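Local structure of nuclear inclusion protein A (3MMG) at residues T59-F64 / F91-P95; K106-V112 / S153-I159. The protein probably acts as a cysteine peptidase of the chymotrypsin-like 3C type, cleaving the polyprotein of tobacco vein mottling virus. The protein carries 3 engineered substitutions. One frame throughout, in Å; residues are numbered along the deposited sequence.

Interaction 1. Residues T59-F64 / F91-P95; sequences TMHGEF and FPPFP
A tight turn can be anchored by aromatic packing, as at the β-hairpin joining strands 54-59 and 62-68 at the edge of the N-terminal β-sheet. T59 to G62 form a type I turn: T59 N donates to G62 O (2.8 Å), and the return bond from G62 N to T59 O is weak (3.3 Å). T59 takes the p rotamer, so its OG1 accepts from H61 N at 3.0 Å, an ST turn, and donates to G62 O at 2.9 Å. G62 sits at phi/psi 151/174°, where a CB would jam against the preceding carbonyl oxygen and crowd the F64 ring.

F91-P95 runs beside this turn in polyproline-like conformation, phi -65 to -89° and psi 122 to 176°. The nearest CA atoms across the contact are those of H61 and P92 (8.1 Å) and of F64 and F91 (7.4 Å). H61 (chi1 p, chi2 -82°) donates NE2 to P92 O, 2.9 Å at 158°, and turns its edge to the face of F94 (m) in a T-shaped stack, centroids 4.8 Å apart, planes at 81°. F64 (m) meets the face of F91 (t) edge-on but inclined at 50°, centroids 4.5 Å apart; F64 CZ also lies 3.2 Å from P92 CG. T59 CG2 packs 3.5 Å from F94 CZ.

Since H61 donates through NE2, that nitrogen is protonated: a single polar bond fixes the loop carbonyl while apolar and aromatic packing supplies most of the rest.

Interaction 2. Residues K106-V112 / S153-I159; sequences KDRVCMV and SPLVSII
Closure of a β-barrel needs its end strands to pair, and here strand 154-157 meets strand 109-116 antiparallel, completing the six-stranded C-terminal barrel of a chymotrypsin-like protease. The axes of 109-112 and 154-157 approach to 4.4 Å, their N-to-C directions 141° apart. S153 puts CB 3.7 Å from M111 CG, while its OG bonds to Q150 O. P154 O accepts from V112 N (3.1 Å), and its ring meets I14 of helix 12-15. L155 forms a non-hydrogen-bonded pair with M111 (CA-CA 4.6 Å); on the face it shares with V109, M111 and S157, its CD1 lies 3.9 Å from V109 CG2. At V156, C110 N donates to V156 O and V156 N to C110 O, each at 2.9 Å; V156 CG2 touches V112 CG2 at 3.6 Å. S157 pairs with V109 without hydrogen bonds, CA-CA 4.6 Å. I158 leaves the extended conformation (phi/psi -84/-1°), yet its N continues the ladder to R108 O (3.0 Å); its CG2 packs 3.6 Å from C110 SG, and its CD1 lies over the R108 guanidinium. I159 N donates to S157 OG at 2.9 Å, an ST turn, and that hydroxyl, in rotamer t, donates to D107 OD1 at 2.7 Å.

How the interactions relate
Taken from the N terminus, the chain illustrates how contacts distant in sequence are made in series, one in each of the two sheets. Interaction 1 opens at the hairpin turn leading into strand 62-68; the chain then adds strands 74-76 and 83-86 and returns to that turn at 91-95, so the loop following the N-terminal sheet is tied back to the hairpin at the 62-68 edge of that sheet. After the connecting segment, interaction 2 opens at 106-112 and closes at 153-159 after 40 intervening residues, joining the first and fourth strands of the C-terminal barrel. The two contacts neither nest nor cross; their centres are 24 Å apart and their nearest atoms about 11 Å, without touching.

Interaction 1. Residues T59-F64 / F91-P95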
ATOM      1  N   THR A  59       0.566 -13.919  -4.908  1.00 10.50           N
ATOM      2  CA  THR A  59       1.813 -13.328  -5.387  1.00 10.69           C
ATOM      3  C   THR A  59       2.239 -13.945  -6.731  1.00 11.61           C
ATOM      4  O   THR A  59       1.715 -14.972  -7.138  1.00 11.67           O
ATOM      5  CB  THR A  59       2.971 -13.535  -4.375  1.00 11.84           C
ATOM      6  OG1 THR A  59       3.513 -14.857  -4.522  1.00 11.86           O
ATOM      7  CG2 THR A  59       2.494 -13.343  -2.955  1.00 12.28           C
ATOM      8  N   MET A  60       3.245 -13.362  -7.367  1.00 11.09           N
ATOM      9  CA  MET A  60       3.735 -13.922  -8.631  1.00 13.18           C
ATOM     10  C   MET A  60       4.360 -15.298  -8.454  1.00 12.10           C
ATOM     11  O   MET A  60       4.509 -16.047  -9.460  1.00 13.07           O
ATOM     12  CB  MET A  60       4.737 -12.966  -9.321  1.00 12.98           C
ATOM     13  CG  MET A  60       6.071 -12.823  -8.644  1.00 14.67           C
ATOM     14  SD  MET A  60       7.308 -12.075  -9.735  1.00 22.06           S
ATOM     15  CE  MET A  60       6.643 -12.394 -11.328  1.00 16.82           C
ATOM     16  N   HIS A  61       4.733 -15.625  -7.209  1.00 10.93           N
ATOM     17  CA  HIS A  61       5.429 -16.886  -6.921  1.00 11.43           C
ATOM     18  C   HIS A  61       4.621 -17.848  -6.040  1.00 10.86           C
ATOM     19  O   HIS A  61       5.168 -18.836  -5.518  1.00 11.55           O
ATOM     20  CB  HIS A  61       6.840 -16.640  -6.364  1.00 11.65           C
ATOM     21  CG  HIS A  61       6.873 -15.902  -5.051  1.00 12.73           C
ATOM     22  ND1 HIS A  61       6.782 -14.527  -4.957  1.00 15.98           N
ATOM     23  CD2 HIS A  61       7.052 -16.349  -3.783  1.00 16.28           C
ATOM     24  CE1 HIS A  61       6.867 -14.162  -3.686  1.00 16.96           C
ATOM     25  NE2 HIS A  61       7.040 -15.248  -2.952  1.00 15.50           N
ATOM     26  N   GLY A  62       3.330 -17.565  -5.885  1.00 11.02           N
ATOM     27  CA  GLY A  62       2.423 -18.527  -5.263  1.00 11.30           C
ATOM     28  C   GLY A  62       1.272 -17.838  -4.565  1.00 12.37           C
ATOM     29  O   GLY A  62       1.240 -16.600  -4.473  1.00 11.87           O
ATOM     30  N   GLU A  63       0.336 -18.635  -4.072  1.00 11.39           N
ATOM     31  CA  GLU A  63      -0.834 -18.128  -3.369  1.00 12.10           C
ATOM     32  C   GLU A  63      -0.875 -18.757  -1.979  1.00 12.45           C
ATOM     33  O   GLU A  63      -0.834 -19.979  -1.838  1.00 11.48           O
ATOM     34  CB  GLU A  63      -2.108 -18.459  -4.146  1.00 13.12           C
ATOM     35  CG  GLU A  63      -3.388 -17.933  -3.481  1.00 15.00           C
ATOM     36  CD  GLU A  63      -4.595 -18.133  -4.368  1.00 19.60           C
ATOM     37  OE1 GLU A  63      -4.521 -17.809  -5.582  1.00 21.02           O
ATOM     38  OE2 GLU A  63      -5.608 -18.642  -3.851  1.00 20.14           O
ATOM     39  N   PHE A  64      -0.966 -17.911  -0.963  1.00 12.04           N
ATOM     40  CA  PHE A  64      -0.696 -18.334   0.409  1.00 12.47           C
ATOM     41  C   PHE A  64      -1.858 -17.983   1.309  1.00 13.88           C
ATOM     42  O   PHE A  64      -2.143 -16.805   1.561  1.00 13.93           O
ATOM     43  CB  PHE A  64       0.622 -17.720   0.885  1.00 12.91           C
ATOM     44  CG  PHE A  64       1.768 -18.004  -0.052  1.00 11.92           C
ATOM     45  CD1 PHE A  64       2.280 -17.007  -0.894  1.00 13.85           C
ATOM     46  CD2 PHE A  64       2.274 -19.294  -0.170  1.00 15.17           C
ATOM     47  CE1 PHE A  64       3.317 -17.295  -1.810  1.00 13.90           C
ATOM     48  CE2 PHE A  64       3.304 -19.577  -1.069  1.00 14.73           C
ATOM     49  CZ  PHE A  64       3.819 -18.585  -1.881  1.00 12.24           C
ATOM     50  N   PHE A  91       6.541 -19.203   4.294  1.00 12.47           N
ATOM     51  CA  PHE A  91       6.101 -18.317   3.224  1.00 12.12           C
ATOM     52  C   PHE A  91       7.373 -17.920   2.485  1.00 12.18           C
ATOM     53  O   PHE A  91       8.283 -17.370   3.102  1.00 12.37           O
ATOM     54  CB  PHE A  91       5.455 -17.082   3.860  1.00 12.03           C
ATOM     55  CG  PHE A  91       4.852 -16.126   2.862  1.00 11.88           C
ATOM     56  CD1 PHE A  91       3.467 -16.018   2.746  1.00 13.97           C
ATOM     57  CD2 PHE A  91       5.668 -15.332   2.057  1.00 15.10           C
ATOM     58  CE1 PHE A  91       2.893 -15.114   1.827  1.00 14.22           C
ATOM     59  CE2 PHE A  91       5.114 -14.435   1.120  1.00 14.56           C
ATOM     60  CZ  PHE A  91       3.726 -14.333   1.016  1.00 14.11           C
ATOM     61  N   PRO A  92       7.458 -18.205   1.163  1.00 12.54           N
ATOM     62  CA  PRO A  92       8.672 -17.914   0.411  1.00 12.48           C
ATOM     63  C   PRO A  92       8.848 -16.392   0.253  1.00 13.11           C
ATOM     64  O   PRO A  92       7.933 -15.713  -0.208  1.00 12.85           O
ATOM     65  CB  PRO A  92       8.413 -18.586  -0.953  1.00 12.65           C
ATOM     66  CG  PRO A  92       6.960 -18.627  -1.094  1.00 12.30           C
ATOM     67  CD  PRO A  92       6.401 -18.793   0.310  1.00 12.26           C
ATOM     68  N   PRO A  93       9.992 -15.851   0.691  1.00 13.25           N
ATOM     69  CA  PRO A  93      10.127 -14.387   0.677  1.00 12.91           C
ATOM     70  C   PRO A  93      10.308 -13.734  -0.689  1.00 12.78           C
ATOM     71  O   PRO A  93      10.696 -14.387  -1.662  1.00 13.06           O
ATOM     72  CB  PRO A  93      11.387 -14.138   1.504  1.00 13.31           C
ATOM     73  CG  PRO A  93      12.162 -15.383   1.398  1.00 14.60           C
ATOM     74  CD  PRO A  93      11.164 -16.507   1.294  1.00 13.39           C
ATOM     75  N   PHE A  94      10.009 -12.437  -0.725  1.00 12.71           N
ATOM     76  CA  PHE A  94      10.263 -11.559  -1.875  1.00 12.86           C
ATOM     77  C   PHE A  94      11.723 -11.073  -1.831  1.00 14.17           C
ATOM     78  O   PHE A  94      12.378 -11.178  -0.791  1.00 14.32           O
ATOM     79  CB  PHE A  94       9.354 -10.336  -1.740  1.00 12.49           C
ATOM     80  CG  PHE A  94       7.905 -10.625  -1.957  1.00 11.74           C
ATOM     81  CD1 PHE A  94       7.100 -11.079  -0.898  1.00 14.13           C
ATOM     82  CD2 PHE A  94       7.329 -10.444  -3.218  1.00 13.20           C
ATOM     83  CE1 PHE A  94       5.717 -11.314  -1.088  1.00 15.44           C
ATOM     84  CE2 PHE A  94       5.953 -10.707  -3.433  1.00 13.33           C
ATOM     85  CZ  PHE A  94       5.156 -11.140  -2.385  1.00 14.40           C
ATOM     86  N   PRO A  95      12.223 -10.510  -2.950  1.00 14.69           N
ATOM     87  CA  PRO A  95      13.503  -9.806  -2.918  1.00 15.23           C
ATOM     88  C   PRO A  95      13.426  -8.556  -2.037  1.00 16.15           C
ATOM     89  O   PRO A  95      12.351  -8.233  -1.514  1.00 13.89           O
ATOM     90  CB  PRO A  95      13.742  -9.432  -4.388  1.00 15.46           C
ATOM     91  CG  PRO A  95      12.436  -9.482  -5.016  1.00 16.71           C
ATOM     92  CD  PRO A  95      11.631 -10.506  -4.300  1.00 15.05           C
TER

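Interaction 2. Residues K106-V112 / S153-I159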
ATOM      1  N   LYS A 106       8.538  18.098  -6.101  1.00  9.93           N
ATOM      2  CA  LYS A 106       9.071  17.866  -7.443  1.00 10.94           C
ATOM      3  C   LYS A 106       8.398  16.658  -8.115  1.00 10.96           C
ATOM      4  O   LYS A 106       8.314  16.574  -9.341  1.00 10.65           O
ATOM      5  CB  LYS A 106      10.587  17.645  -7.380  1.00 11.56           C
ATOM      6  CG  LYS A 106      11.275  17.441  -8.751  1.00 14.13           C
ATOM      7  CD  LYS A 106      12.813  17.331  -8.624  1.00 14.87           C
ATOM      8  CE  LYS A 106      13.391  16.709  -9.894  1.00 20.62           C
ATOM      9  NZ  LYS A 106      14.868  16.942  -9.964  1.00 23.78           N
ATOM     10  N   ASP A 107       7.932  15.720  -7.303  1.00  9.93           N
ATOM     11  CA  ASP A 107       7.471  14.443  -7.839  1.00  9.50           C
ATOM     12  C   ASP A 107       6.165  14.493  -8.600  1.00  9.97           C
ATOM     13  O   ASP A 107       5.246  15.242  -8.253  1.00 10.91           O
ATOM     14  CB  ASP A 107       7.265  13.473  -6.687  1.00  9.06           C
ATOM     15  CG  ASP A 107       8.569  12.897  -6.186  1.00 11.34           C
ATOM     16  OD1 ASP A 107       9.378  12.422  -7.022  1.00 10.60           O
ATOM     17  OD2 ASP A 107       8.781  12.954  -4.963  1.00 11.22           O
ATOM     18  N   ARG A 108       6.072  13.632  -9.599  1.00  8.94           N
ATOM     19  CA  ARG A 108       4.782  13.235 -10.131  1.00  8.46           C
ATOM     20  C   ARG A 108       4.769  11.713 -10.014  1.00  8.78           C
ATOM     21  O   ARG A 108       5.834  11.073  -9.995  1.00  7.97           O
ATOM     22  CB  ARG A 108       4.650  13.664 -11.595  1.00  9.70           C
ATOM     23  CG  ARG A 108       4.816  15.192 -11.748  1.00  8.45           C
ATOM     24  CD  ARG A 108       4.467  15.663 -13.139  1.00 11.88           C
ATOM     25  NE  ARG A 108       5.417  15.219 -14.165  1.00 14.15           N
ATOM     26  CZ  ARG A 108       6.531  15.881 -14.489  1.00 18.23           C
ATOM     27  NH1 ARG A 108       6.858  16.994 -13.834  1.00 16.61           N
ATOM     28  NH2 ARG A 108       7.327  15.438 -15.462  1.00 18.32           N
ATOM     29  N   VAL A 109       3.570  11.144  -9.920  1.00  8.50           N
ATOM     30  CA  VAL A 109       3.464   9.702  -9.621  1.00  8.37           C
ATOM     31  C   VAL A 109       2.607   8.935 -10.622  1.00  9.25           C
ATOM     32  O   VAL A 109       1.650   9.483 -11.189  1.00  9.15           O
ATOM     33  CB  VAL A 109       2.912   9.420  -8.182  1.00  8.49           C
ATOM     34  CG1 VAL A 109       3.875   9.939  -7.104  1.00 11.41           C
ATOM     35  CG2 VAL A 109       1.502  10.005  -8.009  1.00  8.55           C
ATOM     36  N   CYS A 110       2.987   7.670 -10.860  0.50  9.47           N
ATOM     37  CA  CYS A 110       2.127   6.674 -11.554  0.50  9.29           C
ATOM     38  C   CYS A 110       1.723   5.564 -10.604  0.50  9.20           C
ATOM     39  O   CYS A 110       2.549   5.103  -9.805  0.50  8.91           O
ATOM     40  CB  CYS A 110       2.860   6.000 -12.715  0.50  9.72           C
ATOM     41  SG  CYS A 110       3.265   7.044 -14.089  0.50 11.67           S
ATOM     42  N   MET A 111       0.484   5.080 -10.725  1.00  8.83           N
ATOM     43  CA  MET A 111       0.076   3.930  -9.944  1.00  9.30           C
ATOM     44  C   MET A 111       0.522   2.694 -10.701  1.00  9.51           C
ATOM     45  O   MET A 111       0.395   2.619 -11.935  1.00  8.75           O
ATOM     46  CB  MET A 111      -1.430   3.965  -9.710  1.00  9.87           C
ATOM     47  CG  MET A 111      -1.891   2.874  -8.739  1.00  9.38           C
ATOM     48  SD  MET A 111      -3.649   3.063  -8.332  1.00 13.44           S
ATOM     49  CE  MET A 111      -3.672   4.662  -7.537  1.00 12.60           C
ATOM     50  N   VAL A 112       1.034   1.723  -9.956  1.00  9.38           N
ATOM     51  CA  VAL A 112       1.494   0.471 -10.548  1.00  9.59           C
ATOM     52  C   VAL A 112       0.693  -0.683  -9.940  1.00 10.78           C
ATOM     53  O   VAL A 112       0.456  -0.710  -8.730  1.00 10.71           O
ATOM     54  CB  VAL A 112       2.981   0.258 -10.284  1.00 10.36           C
ATOM     55  CG1 VAL A 112       3.384  -1.146 -10.754  1.00 11.65           C
ATOM     56  CG2 VAL A 112       3.807   1.319 -11.005  1.00  9.16           C
ATOM     57  N   SER A 153      -2.174  -0.119  -3.685  1.00  9.42           N
ATOM     58  CA  SER A 153      -1.409  -0.019  -4.932  1.00  9.45           C
ATOM     59  C   SER A 153      -0.311   1.021  -4.772  1.00  9.00           C
ATOM     60  O   SER A 153      -0.579   2.148  -4.312  1.00  9.30           O
ATOM     61  CB  SER A 153      -2.319   0.324  -6.120  1.00  9.70           C
ATOM     62  OG  SER A 153      -3.372  -0.641  -6.254  1.00 10.77           O
ATOM     63  N   PRO A 154       0.932   0.661  -5.118  1.00  9.54           N
ATOM     64  CA  PRO A 154       1.999   1.667  -5.013  1.00  8.85           C
ATOM     65  C   PRO A 154       1.835   2.870  -5.942  1.00  9.00           C
ATOM     66  O   PRO A 154       1.404   2.731  -7.092  1.00  8.97           O
ATOM     67  CB  PRO A 154       3.276   0.900  -5.384  1.00  9.81           C
ATOM     68  CG  PRO A 154       2.816  -0.297  -6.148  1.00  9.86           C
ATOM     69  CD  PRO A 154       1.434  -0.645  -5.596  1.00  9.08           C
ATOM     70  N   LEU A 155       2.189   4.032  -5.412  1.00  8.15           N
ATOM     71  CA  LEU A 155       2.422   5.238  -6.210  1.00  8.09           C
ATOM     72  C   LEU A 155       3.912   5.435  -6.360  1.00  8.57           C
ATOM     73  O   LEU A 155       4.648   5.481  -5.358  1.00  8.92           O
ATOM     74  CB  LEU A 155       1.793   6.458  -5.539  1.00  8.64           C
ATOM     75  CG  LEU A 155       0.265   6.618  -5.588  1.00  7.77           C
ATOM     76  CD1 LEU A 155      -0.253   6.681  -7.030  1.00  8.81           C
ATOM     77  CD2 LEU A 155      -0.468   5.514  -4.778  1.00 10.27           C
ATOM     78  N   VAL A 156       4.347   5.524  -7.608  1.00  8.66           N
ATOM     79  CA  VAL A 156       5.764   5.446  -7.957  1.00  8.33           C
ATOM     80  C   VAL A 156       6.212   6.764  -8.588  1.00  8.27           C
ATOM     81  O   VAL A 156       5.554   7.269  -9.499  1.00  8.63           O
ATOM     82  CB  VAL A 156       6.019   4.260  -8.951  1.00  8.23           C
ATOM     83  CG1 VAL A 156       7.503   4.168  -9.326  1.00  9.98           C
ATOM     84  CG2 VAL A 156       5.574   2.943  -8.327  1.00  9.88           C
ATOM     85  N   SER A 157       7.319   7.328  -8.119  1.00  8.34           N
ATOM     86  CA  SER A 157       7.819   8.570  -8.723  1.00  8.62           C
ATOM     87  C   SER A 157       8.328   8.347 -10.158  1.00  9.47           C
ATOM     88  O   SER A 157       9.060   7.395 -10.426  1.00 10.06           O
ATOM     89  CB  SER A 157       9.005   9.093  -7.901  1.00  8.87           C
ATOM     90  OG  SER A 157       9.610  10.187  -8.593  1.00  9.86           O
ATOM     91  N   ILE A 158       7.947   9.228 -11.074  1.00 11.27           N
ATOM     92  CA  ILE A 158       8.522   9.172 -12.418  1.00 12.28           C
ATOM     93  C   ILE A 158       9.869   9.904 -12.500  1.00 12.57           C
ATOM     94  O   ILE A 158      10.519   9.925 -13.570  1.00 13.19           O
ATOM     95  CB  ILE A 158       7.523   9.673 -13.499  1.00 12.16           C
ATOM     96  CG1 ILE A 158       6.891  11.024 -13.116  1.00 15.21           C
ATOM     97  CG2 ILE A 158       6.438   8.662 -13.693  1.00 12.76           C
ATOM     98  CD1 ILE A 158       7.771  12.260 -13.271  1.00 18.72           C
ATOM     99  N   ILE A 159      10.314  10.489 -11.386  1.00 12.70           N
ATOM    100  CA  ILE A 159      11.668  11.072 -11.324  1.00 14.10           C
ATOM    101  C   ILE A 159      12.731   9.971 -11.199  1.00 13.71           C
ATOM    102  O   ILE A 159      13.683   9.913 -11.979  1.00 14.34           O
ATOM    103  CB  ILE A 159      11.818  12.077 -10.143  1.00 14.43           C
ATOM    104  CG1 ILE A 159      10.717  13.164 -10.158  1.00 16.33           C
ATOM    105  CG2 ILE A 159      13.217  12.701 -10.150  1.00 16.20           C
ATOM    106  CD1 ILE A 159      10.662  14.012 -11.431  1.00 18.73           C
TER
HETATM  107  O   HOH W   1      -1.495  -2.634  -7.105  1.00 25.62           O